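Local coordinates for Glyoxalase/bleomycin resistance protein/dioxygenase (PDB 2RK9), which belongs to the glyoxalase/bleomycin resistance protein/dioxygenase superfamily and probably binds a small molecule, for catalysis or sequestration, at the interface of chains A and B. Sequence-based numbering; all coordinates share one arbitrary frame. Chains: chain A/B, Glyoxalase/bleomycin resistance protein/dioxygenase.

Contact 1: the interface of chains A and B. Residues chain A 71-72, 77, 126, 128, 130; chain B 11-13, 73-75.
A:Tyr128 lies alongside B:Leu11 and ends at the backbone of B:Tyr12, in the central part of a two-fold interface between two vicinal-oxygen-chelate (glyoxalase/bleomycin resistance) subunits; the dimer may be the biological one. Among the polar contacts, the phenol OH of A:Tyr128 donates to the carbonyl O of B:Tyr12 at 2.7 Å. The donor lies in the carbonyl plane on a lone pair, with a C=O...donor angle of 127°, and the same carbonyl O sits at the edge of the tyrosine ring, in its plane. Loop to loop, A:Gly72 N donates to B:Ser73 O over 2.8 Å, with 154° at the hydrogen. The thiol SG of B:Cys13 makes a weak bond to the carboxylate OD2 of A:Asp126 at 3.7 Å.

The apolar contacts come from one side of the same ring. B:Leu11 CD2 stands 4.0 Å above the plane of the A:Tyr128 ring, over its centre, while B:Leu11 CB touches A:Tyr128 CE2 at 3.5 Å as the side chains run past each other in opposite directions. With CG1 anti to the backbone N (chi1 -169°), CG2 of B:Val75 is anti to the carbonyl carbon and reaches A:Tyr128 CE1 at 3.5 Å. On the same side, B:Leu11 CD2 also meets A:Phe77 CZ at 3.8 Å.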
# COMPACT_ATOMS: atom_id res chain seq x y z
N LEU A 71 -5.15 -5.76 -11.40
CA LEU A 71 -4.91 -6.16 -10.02
C LEU A 71 -4.98 -4.89 -9.17
O LEU A 71 -4.89 -3.78 -9.70
CB LEU A 71 -3.52 -6.80 -9.89
CG LEU A 71 -3.26 -8.03 -10.76
CD1 LEU A 71 -1.84 -8.56 -10.53
CD2 LEU A 71 -4.30 -9.09 -10.43
N GLY A 72 -5.15 -5.06 -7.86
CA GLY A 72 -5.21 -3.93 -6.96
C GLY A 72 -6.49 -3.10 -6.96
O GLY A 72 -6.48 -1.96 -6.51
N PHE A 77 -2.35 4.07 -4.54
CA PHE A 77 -1.16 4.35 -3.75
C PHE A 77 -0.74 5.81 -3.79
O PHE A 77 -0.15 6.25 -4.78
CB PHE A 77 -0.00 3.48 -4.26
CG PHE A 77 -0.23 2.01 -4.10
CD1 PHE A 77 -0.11 1.41 -2.85
CD2 PHE A 77 -0.55 1.21 -5.19
CE1 PHE A 77 -0.31 0.04 -2.69
CE2 PHE A 77 -0.76 -0.16 -5.05
CZ PHE A 77 -0.64 -0.74 -3.79
N ASP A 126 0.52 -4.24 -14.58
CA ASP A 126 -0.30 -5.20 -13.85
C ASP A 126 -1.66 -4.61 -13.48
O ASP A 126 -2.57 -5.33 -13.08
CB ASP A 126 0.43 -5.65 -12.59
CG ASP A 126 1.75 -6.30 -12.90
OD1 ASP A 126 1.75 -7.42 -13.44
OD2 ASP A 126 2.80 -5.66 -12.64
N TYR A 128 -2.04 -1.82 -11.26
CA TYR A 128 -1.95 -1.01 -10.05
C TYR A 128 -1.90 0.48 -10.37
O TYR A 128 -1.23 0.91 -11.31
CB TYR A 128 -0.70 -1.41 -9.25
CG TYR A 128 -0.67 -2.87 -8.86
CD1 TYR A 128 -1.61 -3.39 -7.99
CD2 TYR A 128 0.31 -3.73 -9.38
CE1 TYR A 128 -1.59 -4.74 -7.63
CE2 TYR A 128 0.33 -5.08 -9.03
CZ TYR A 128 -0.62 -5.58 -8.16
OH TYR A 128 -0.59 -6.91 -7.81
N PHE A 130 -0.97 4.31 -9.19
CA PHE A 130 -0.11 5.11 -8.32
C PHE A 130 -0.40 6.58 -8.50
O PHE A 130 -0.50 7.08 -9.62
CB PHE A 130 1.36 4.84 -8.64
CG PHE A 130 1.89 3.56 -8.06
CD1 PHE A 130 2.75 3.57 -6.97
CD2 PHE A 130 1.52 2.33 -8.60
CE1 PHE A 130 3.24 2.39 -6.42
CE2 PHE A 130 2.00 1.13 -8.05
CZ PHE A 130 2.86 1.16 -6.96
N LEU B 11 3.38 -6.40 -4.30
CA LEU B 11 2.50 -6.57 -5.45
C LEU B 11 2.77 -7.82 -6.28
O LEU B 11 3.91 -8.09 -6.64
CB LEU B 11 2.65 -5.35 -6.37
CG LEU B 11 2.66 -3.97 -5.70
CD1 LEU B 11 2.92 -2.91 -6.76
CD2 LEU B 11 1.33 -3.73 -4.99
N TYR B 12 1.71 -8.56 -6.59
CA TYR B 12 1.84 -9.74 -7.43
C TYR B 12 1.98 -9.22 -8.86
O TYR B 12 1.30 -8.27 -9.24
CB TYR B 12 0.61 -10.64 -7.35
CG TYR B 12 0.68 -11.77 -8.36
CD1 TYR B 12 1.58 -12.82 -8.18
CD2 TYR B 12 -0.07 -11.73 -9.54
CE1 TYR B 12 1.73 -13.81 -9.15
CE2 TYR B 12 0.07 -12.72 -10.51
CZ TYR B 12 0.98 -13.75 -10.31
OH TYR B 12 1.13 -14.72 -11.27
N CYS B 13 2.84 -9.85 -9.65
CA CYS B 13 3.05 -9.43 -11.03
C CYS B 13 2.89 -10.59 -12.01
O CYS B 13 3.42 -11.68 -11.78
CB CYS B 13 4.46 -8.84 -11.20
SG CYS B 13 4.82 -7.40 -10.15
N SER B 73 -6.99 -7.47 -4.92
CA SER B 73 -6.34 -8.70 -5.36
C SER B 73 -4.91 -8.45 -5.82
O SER B 73 -4.64 -7.48 -6.53
CB SER B 73 -7.14 -9.36 -6.49
OG SER B 73 -7.20 -8.52 -7.63
N GLY B 74 -4.01 -9.31 -5.39
CA GLY B 74 -2.61 -9.19 -5.75
C GLY B 74 -1.79 -8.34 -4.80
O GLY B 74 -0.56 -8.32 -4.90
N VAL B 75 -2.45 -7.63 -3.89
CA VAL B 75 -1.74 -6.78 -2.95
C VAL B 75 -1.71 -7.31 -1.51
O VAL B 75 -2.72 -7.78 -0.99
CB VAL B 75 -2.33 -5.36 -2.90
CG1 VAL B 75 -1.41 -4.43 -2.12
CG2 VAL B 75 -2.52 -4.83 -4.30

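Contact 2: the interface of chains A and B. Residues chain A 79, 87, 91, 122, 124, 130, 132; chain B 22-23, 27, 45.
B:Phe23 and A:Phe130 cross at about a right angle, ring tip against ring tip, where helix 16-26 of one glyoxalase/bleomycin resistance subunit packs on the sheet of the other. A:Phe130 CZ lies at the edge of the B:Phe23 ring, in its plane, 3.9 Å from B:Phe23 CZ, so the pair is not a parallel stack. One face of B:Phe23 is packed from within its own chain by B:Leu27 CD1, 4.1 Å above the plane and offset toward the rim.

Both branches of B:Leu27 touch A:Phe132, CD1 lying 3.9 Å from A:Phe132 CZ, and CD2 also meets A:Val91 CG2 on helix 84-95 at 3.8 Å, both pairs at a slant.

B:Phe22 holds CG anti to the backbone N (chi1 -176°), extending the ring to A:Val122 and A:Thr124. A:Val122 CG1 sits at the ring edge, in plane, 3.8 Å from B:Phe22 CZ, whereas the side chain of A:Thr124 runs at about a right angle to that of B:Phe22.

The indole NE1 of A:Trp79 comes 3.7 Å from the methyl CD2 of B:Leu45, and no N or O of one chain is within bonding reach of the other. Water 1 provides the polar link, 3.1 Å from A:Trp79 NE1 and 2.8 Å from the carbonyl O of B:Leu45.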
# COMPACT_ATOMS: atom_id res chain seq x y z
N TRP A 79 1.71 8.20 -3.32
CA TRP A 79 3.16 8.09 -3.15
C TRP A 79 3.95 9.40 -3.16
O TRP A 79 4.04 10.07 -4.19
CB TRP A 79 3.66 7.16 -4.25
CG TRP A 79 5.06 6.66 -4.12
CD1 TRP A 79 6.20 7.40 -4.22
CD2 TRP A 79 5.47 5.31 -3.91
NE1 TRP A 79 7.30 6.58 -4.10
CE2 TRP A 79 6.88 5.30 -3.91
CE3 TRP A 79 4.78 4.10 -3.73
CZ2 TRP A 79 7.62 4.12 -3.72
CZ3 TRP A 79 5.52 2.93 -3.55
CH2 TRP A 79 6.93 2.96 -3.55
N LEU A 87 9.88 13.60 -12.75
CA LEU A 87 9.30 12.27 -12.83
C LEU A 87 8.19 12.25 -13.88
O LEU A 87 8.10 11.31 -14.67
CB LEU A 87 8.72 11.85 -11.47
CG LEU A 87 7.98 10.51 -11.46
CD1 LEU A 87 8.93 9.37 -11.83
CD2 LEU A 87 7.39 10.29 -10.08
N VAL A 91 8.20 9.85 -17.26
CA VAL A 91 7.13 8.93 -17.63
C VAL A 91 6.55 9.29 -19.00
O VAL A 91 6.24 8.40 -19.80
CB VAL A 91 6.00 8.92 -16.59
CG1 VAL A 91 4.88 8.00 -17.04
CG2 VAL A 91 6.55 8.48 -15.24
N VAL A 122 -0.41 7.06 -12.49
CA VAL A 122 0.13 6.12 -13.46
C VAL A 122 -0.46 4.73 -13.20
O VAL A 122 -0.71 4.36 -12.05
CB VAL A 122 1.67 6.01 -13.33
CG1 VAL A 122 2.19 4.83 -14.11
CG2 VAL A 122 2.32 7.29 -13.82
N THR A 124 0.34 0.78 -13.75
CA THR A 124 1.40 -0.13 -14.14
C THR A 124 0.85 -1.22 -15.05
O THR A 124 -0.36 -1.36 -15.20
CB THR A 124 2.08 -0.78 -12.91
OG1 THR A 124 1.24 -1.82 -12.38
CG2 THR A 124 2.33 0.27 -11.83
N PHE A 130 -0.97 4.31 -9.19
CA PHE A 130 -0.11 5.11 -8.32
C PHE A 130 -0.40 6.58 -8.50
O PHE A 130 -0.50 7.08 -9.62
CB PHE A 130 1.36 4.84 -8.64
CG PHE A 130 1.89 3.56 -8.06
CD1 PHE A 130 2.75 3.57 -6.97
CD2 PHE A 130 1.52 2.33 -8.60
CE1 PHE A 130 3.24 2.39 -6.42
CE2 PHE A 130 2.00 1.13 -8.05
CZ PHE A 130 2.86 1.16 -6.96
N PHE A 132 1.36 9.80 -7.66
CA PHE A 132 2.58 10.45 -7.21
C PHE A 132 2.24 11.87 -6.79
O PHE A 132 1.63 12.63 -7.54
CB PHE A 132 3.63 10.40 -8.32
CG PHE A 132 4.10 9.00 -8.63
CD1 PHE A 132 4.81 8.27 -7.68
CD2 PHE A 132 3.76 8.39 -9.83
CE1 PHE A 132 5.17 6.94 -7.92
CE2 PHE A 132 4.12 7.06 -10.08
CZ PHE A 132 4.82 6.34 -9.13
N PHE B 22 9.46 -1.81 -15.68
CA PHE B 22 8.58 -0.65 -15.66
C PHE B 22 8.95 0.27 -14.51
O PHE B 22 9.12 1.47 -14.69
CB PHE B 22 7.13 -1.08 -15.49
CG PHE B 22 6.16 0.06 -15.55
CD1 PHE B 22 5.76 0.57 -16.79
CD2 PHE B 22 5.67 0.64 -14.39
CE1 PHE B 22 4.89 1.65 -16.86
CE2 PHE B 22 4.79 1.71 -14.45
CZ PHE B 22 4.40 2.22 -15.69
N PHE B 23 9.08 -0.31 -13.32
CA PHE B 23 9.43 0.48 -12.15
C PHE B 23 10.81 1.11 -12.27
O PHE B 23 10.99 2.27 -11.91
CB PHE B 23 9.36 -0.38 -10.89
CG PHE B 23 7.98 -0.50 -10.32
CD1 PHE B 23 7.02 -1.28 -10.95
CD2 PHE B 23 7.63 0.21 -9.19
CE1 PHE B 23 5.72 -1.34 -10.46
CE2 PHE B 23 6.34 0.16 -8.69
CZ PHE B 23 5.38 -0.62 -9.33
N LEU B 27 9.68 4.50 -14.06
CA LEU B 27 9.52 5.27 -12.83
C LEU B 27 10.81 5.66 -12.11
O LEU B 27 10.80 6.51 -11.22
CB LEU B 27 8.59 4.52 -11.87
CG LEU B 27 7.19 4.22 -12.41
CD1 LEU B 27 6.37 3.52 -11.34
CD2 LEU B 27 6.51 5.51 -12.84
N LEU B 45 12.21 4.18 -4.10
CA LEU B 45 12.26 5.42 -4.85
C LEU B 45 12.49 6.46 -3.77
O LEU B 45 11.56 6.87 -3.08
CB LEU B 45 10.94 5.70 -5.58
CG LEU B 45 10.96 6.92 -6.51
CD1 LEU B 45 11.69 6.56 -7.80
CD2 LEU B 45 9.56 7.35 -6.87
O HOH W 1 9.58 8.70 -3.66

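Contact 3: the interface of chains A and B. Residues chain A 18-19, 22-23; chain B 95, 98, 122-126.
Helix 16-26 of chain A meets the loop 124-126 that follows strand 115-123 of chain B, with the segment around 3-10 helix 96-98 alongside, in a helix-to-loop patch of the two-fold interface between two glyoxalase/bleomycin resistance family subunits. The main apolar contact is A:Phe22 against B:Pro125. A:Phe22 has CG anti to the backbone N (chi1 -170°), which carries its ring away from the helix and under the proline. B:Pro125 CD stands 3.5 Å above the ring plane, offset toward the rim and 3.8 Å from the centroid of the A:Phe22 ring, a CH-pi contact. The tip of the phenyl ring is bordered by B:Val122 CG2, at the edge and in plane, 4.0 Å from A:Phe22 CZ, and by the hydroxyl OG of B:Ser98 beside A:Phe22 CE1.

One turn earlier, A:Val18 CG1 packs on B:Pro125 CB at 3.8 Å, so the pyrrolidine ring touches two helix residues.

The polar part lies next to the proline. The hydroxyl OG of A:Ser19 is anti to its own carbonyl carbon (chi1 -56°) and donates to the carboxylate OD2 of B:Asp126 at 2.6 Å, on the syn lone pair. Water 2 bridges the same two residues, 2.9 Å from A:Ser19 OG and 2.7 Å from B:Asp126 OD1.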
# COMPACT_ATOMS: atom_id res chain seq x y z
N VAL A 18 -18.55 0.14 8.37
CA VAL A 18 -18.11 -1.21 8.66
C VAL A 18 -16.59 -1.27 8.62
O VAL A 18 -15.95 -1.88 9.48
CB VAL A 18 -18.67 -2.22 7.64
CG1 VAL A 18 -17.93 -3.54 7.73
CG2 VAL A 18 -20.15 -2.42 7.88
N SER A 19 -16.01 -0.62 7.62
CA SER A 19 -14.57 -0.60 7.45
C SER A 19 -13.90 0.24 8.53
O SER A 19 -12.87 -0.15 9.08
CB SER A 19 -14.21 -0.05 6.07
OG SER A 19 -14.85 -0.82 5.05
N PHE A 22 -13.86 -1.69 11.82
CA PHE A 22 -12.91 -2.78 11.82
C PHE A 22 -11.54 -2.23 12.17
O PHE A 22 -10.88 -2.71 13.07
CB PHE A 22 -12.84 -3.44 10.45
CG PHE A 22 -12.05 -4.72 10.44
CD1 PHE A 22 -12.62 -5.90 10.89
CD2 PHE A 22 -10.73 -4.73 10.01
CE1 PHE A 22 -11.89 -7.08 10.92
CE2 PHE A 22 -9.98 -5.91 10.03
CZ PHE A 22 -10.56 -7.09 10.49
N PHE A 23 -11.13 -1.19 11.44
CA PHE A 23 -9.84 -0.56 11.66
C PHE A 23 -9.67 0.03 13.05
O PHE A 23 -8.62 -0.12 13.67
CB PHE A 23 -9.61 0.52 10.60
CG PHE A 23 -8.98 0.01 9.33
CD1 PHE A 23 -7.59 0.02 9.19
CD2 PHE A 23 -9.76 -0.48 8.29
CE1 PHE A 23 -6.99 -0.46 8.02
CE2 PHE A 23 -9.17 -0.96 7.12
CZ PHE A 23 -7.79 -0.95 6.98
N ALA B 95 -12.41 -10.89 16.11
CA ALA B 95 -12.57 -11.17 14.68
C ALA B 95 -11.69 -12.30 14.18
O ALA B 95 -11.02 -12.17 13.15
CB ALA B 95 -12.30 -9.90 13.87
N SER B 98 -11.36 -13.37 10.62
CA SER B 98 -10.65 -12.46 9.71
C SER B 98 -9.17 -12.79 9.61
O SER B 98 -8.46 -12.23 8.79
CB SER B 98 -10.81 -11.01 10.18
OG SER B 98 -12.12 -10.52 9.91
N VAL B 122 -4.27 -10.53 8.16
CA VAL B 122 -5.70 -10.38 8.37
C VAL B 122 -6.34 -9.80 7.13
O VAL B 122 -5.71 -9.05 6.39
CB VAL B 122 -6.01 -9.46 9.58
CG1 VAL B 122 -5.57 -8.04 9.28
CG2 VAL B 122 -7.49 -9.50 9.90
N GLN B 123 -7.59 -10.16 6.90
CA GLN B 123 -8.32 -9.64 5.76
C GLN B 123 -9.39 -8.72 6.32
O GLN B 123 -10.13 -9.11 7.22
CB GLN B 123 -8.98 -10.77 4.98
CG GLN B 123 -9.85 -10.26 3.84
CD GLN B 123 -10.49 -11.37 3.06
OE1 GLN B 123 -11.20 -12.20 3.61
NE2 GLN B 123 -10.24 -11.39 1.76
N THR B 124 -9.46 -7.51 5.79
CA THR B 124 -10.45 -6.54 6.23
C THR B 124 -11.78 -6.91 5.57
O THR B 124 -11.81 -7.72 4.64
CB THR B 124 -10.05 -5.12 5.83
OG1 THR B 124 -10.23 -4.95 4.42
CG2 THR B 124 -8.59 -4.87 6.18
N PRO B 125 -12.89 -6.32 6.04
CA PRO B 125 -14.21 -6.63 5.46
C PRO B 125 -14.29 -6.49 3.94
O PRO B 125 -15.01 -7.24 3.27
CB PRO B 125 -15.14 -5.66 6.17
CG PRO B 125 -14.46 -5.48 7.53
CD PRO B 125 -13.01 -5.34 7.13
N ASP B 126 -13.54 -5.54 3.38
CA ASP B 126 -13.56 -5.30 1.94
C ASP B 126 -12.71 -6.28 1.14
O ASP B 126 -12.80 -6.32 -0.08
CB ASP B 126 -13.10 -3.88 1.66
CG ASP B 126 -13.95 -2.85 2.38
OD1 ASP B 126 -15.12 -2.64 1.98
OD2 ASP B 126 -13.46 -2.25 3.35
O HOH W 2 -17.05 -2.13 3.72

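Contact 4: the interface of chains A and B. Residues chain A 23, 29, 45, 48-50; chain B 79, 81, 130, 132.
B:Trp79 carries CG anti to the backbone N (chi1 -169°), projecting its indole from strand 75-80 into chain A, while A:Phe29 keeps CG anti to the carbonyl carbon (chi1 -81°) and reaches back toward it, tip to tip. The two-fold interface of this glyoxalase/bleomycin resistance family protein is here built around B:Trp79, a residue with 83 Å² of its surface hidden by chain A.

Chain A flanks both faces of the indole. On one, A:Val48 CG1 stands 3.3 Å above the plane, offset toward the rim and 3.5 Å from the centroid of the six-membered ring of B:Trp79, a CH-pi contact; the valine and tryptophan side chains run in opposite directions. On the opposite face, A:Phe29 CZ lies 3.5 Å above the plane, again toward the rim. A:Val50 comes crosswise to the outer end of the indole, with its CB 3.8 Å from B:Trp79 CH2. This packing on two faces and at the tip should restrict rotation of the indole.

A:Phe29 is itself supported within chain A: A:Phe23 CD1 and A:Leu45 CB each sit over its centre, on opposite faces. A:Phe23 also meets B:Phe130 at about a right angle, placing B:Phe130 CZ in plane at its edge. The indole N-H side is linked across by water 3, which is 3.0 Å from B:Trp79 NE1 and 2.7 Å from the carbonyl O of A:Leu45.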
# COMPACT_ATOMS: atom_id res chain seq x y z
N PHE A 23 -11.13 -1.19 11.44
CA PHE A 23 -9.84 -0.56 11.66
C PHE A 23 -9.67 0.03 13.05
O PHE A 23 -8.62 -0.12 13.67
CB PHE A 23 -9.61 0.52 10.60
CG PHE A 23 -8.98 0.01 9.33
CD1 PHE A 23 -7.59 0.02 9.19
CD2 PHE A 23 -9.76 -0.48 8.29
CE1 PHE A 23 -6.99 -0.46 8.02
CE2 PHE A 23 -9.17 -0.96 7.12
CZ PHE A 23 -7.79 -0.95 6.98
N PHE A 29 -6.73 1.20 15.23
CA PHE A 29 -6.25 2.40 14.54
C PHE A 29 -6.94 3.63 15.13
O PHE A 29 -8.02 3.53 15.71
CB PHE A 29 -6.58 2.35 13.04
CG PHE A 29 -5.62 1.54 12.22
CD1 PHE A 29 -5.01 2.10 11.10
CD2 PHE A 29 -5.37 0.20 12.51
CE1 PHE A 29 -4.16 1.34 10.29
CE2 PHE A 29 -4.53 -0.57 11.71
CZ PHE A 29 -3.93 0.00 10.60
N LEU A 45 -1.80 4.13 12.65
CA LEU A 45 -1.50 3.16 13.68
C LEU A 45 -0.05 3.44 14.03
O LEU A 45 0.86 3.02 13.32
CB LEU A 45 -1.66 1.72 13.18
CG LEU A 45 -1.55 0.72 14.33
CD1 LEU A 45 -2.67 0.95 15.32
CD2 LEU A 45 -1.59 -0.71 13.81
N VAL A 48 1.90 5.14 11.13
CA VAL A 48 1.79 4.57 9.79
C VAL A 48 0.34 4.84 9.38
O VAL A 48 -0.60 4.41 10.05
CB VAL A 48 2.09 3.05 9.78
CG1 VAL A 48 2.07 2.53 8.36
CG2 VAL A 48 3.46 2.78 10.42
N ASP A 49 0.18 5.58 8.28
CA ASP A 49 -1.14 5.99 7.83
C ASP A 49 -1.80 5.21 6.70
O ASP A 49 -1.14 4.60 5.86
CB ASP A 49 -1.11 7.47 7.43
CG ASP A 49 -0.48 8.35 8.50
OD1 ASP A 49 -0.41 7.94 9.68
OD2 ASP A 49 -0.08 9.48 8.15
N VAL A 50 -3.13 5.27 6.69
CA VAL A 50 -3.94 4.63 5.66
C VAL A 50 -5.21 5.48 5.49
O VAL A 50 -5.67 6.12 6.44
CB VAL A 50 -4.33 3.18 6.06
CG1 VAL A 50 -5.22 3.19 7.30
CG2 VAL A 50 -5.04 2.51 4.88
N TRP B 79 2.85 -4.31 6.91
CA TRP B 79 2.68 -3.22 7.85
C TRP B 79 3.42 -3.37 9.18
O TRP B 79 3.10 -4.26 9.97
CB TRP B 79 1.18 -3.09 8.10
CG TRP B 79 0.76 -1.87 8.84
CD1 TRP B 79 1.01 -1.58 10.14
CD2 TRP B 79 -0.01 -0.78 8.32
NE1 TRP B 79 0.43 -0.37 10.48
CE2 TRP B 79 -0.20 0.14 9.37
CE3 TRP B 79 -0.56 -0.50 7.06
CZ2 TRP B 79 -0.91 1.33 9.21
CZ3 TRP B 79 -1.27 0.69 6.90
CH2 TRP B 79 -1.44 1.59 7.97
N VAL B 81 4.40 -2.88 12.92
CA VAL B 81 3.70 -2.55 14.16
C VAL B 81 4.70 -2.53 15.31
O VAL B 81 5.76 -3.14 15.24
CB VAL B 81 2.59 -3.57 14.46
CG1 VAL B 81 1.49 -3.48 13.40
CG2 VAL B 81 3.18 -4.97 14.48
N PHE B 130 -3.63 -7.55 4.99
CA PHE B 130 -2.59 -6.85 5.74
C PHE B 130 -1.70 -7.87 6.44
O PHE B 130 -2.20 -8.79 7.10
CB PHE B 130 -3.21 -5.94 6.81
CG PHE B 130 -3.71 -4.62 6.29
CD1 PHE B 130 -3.07 -3.44 6.63
CD2 PHE B 130 -4.84 -4.56 5.48
CE1 PHE B 130 -3.54 -2.21 6.17
CE2 PHE B 130 -5.32 -3.35 5.02
CZ PHE B 130 -4.67 -2.16 5.37
N PHE B 132 0.79 -7.83 9.23
CA PHE B 132 1.40 -7.04 10.29
C PHE B 132 2.69 -7.70 10.72
O PHE B 132 2.74 -8.92 10.90
CB PHE B 132 0.41 -6.91 11.46
CG PHE B 132 -0.77 -6.05 11.15
CD1 PHE B 132 -0.62 -4.68 10.97
CD2 PHE B 132 -2.04 -6.60 10.98
CE1 PHE B 132 -1.70 -3.87 10.62
CE2 PHE B 132 -3.13 -5.81 10.63
CZ PHE B 132 -2.95 -4.44 10.45
O HOH W 3 1.85 0.49 12.99

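Contact 1 occupies the middle of the interface, about 13 Å from contact 2, 19 Å from contact 3 and 18 Å from contact 4, between the centres of their C-alpha atoms. Contacts 3 and 4 are neighbours at about 12 Å and share A:Phe23; contacts 1 and 2 share A:Phe130. Contacts 2 and 3, about 29 Å apart, are the most distant pair of the four. By the two-fold, the helix 16-26 and residue 79 elements of contact 2 recur with chains exchanged in contacts 3 and 4, so each subunit gives both helix and sheet to its partner, consistent with a dimer, though the structure alone does not show it is biological.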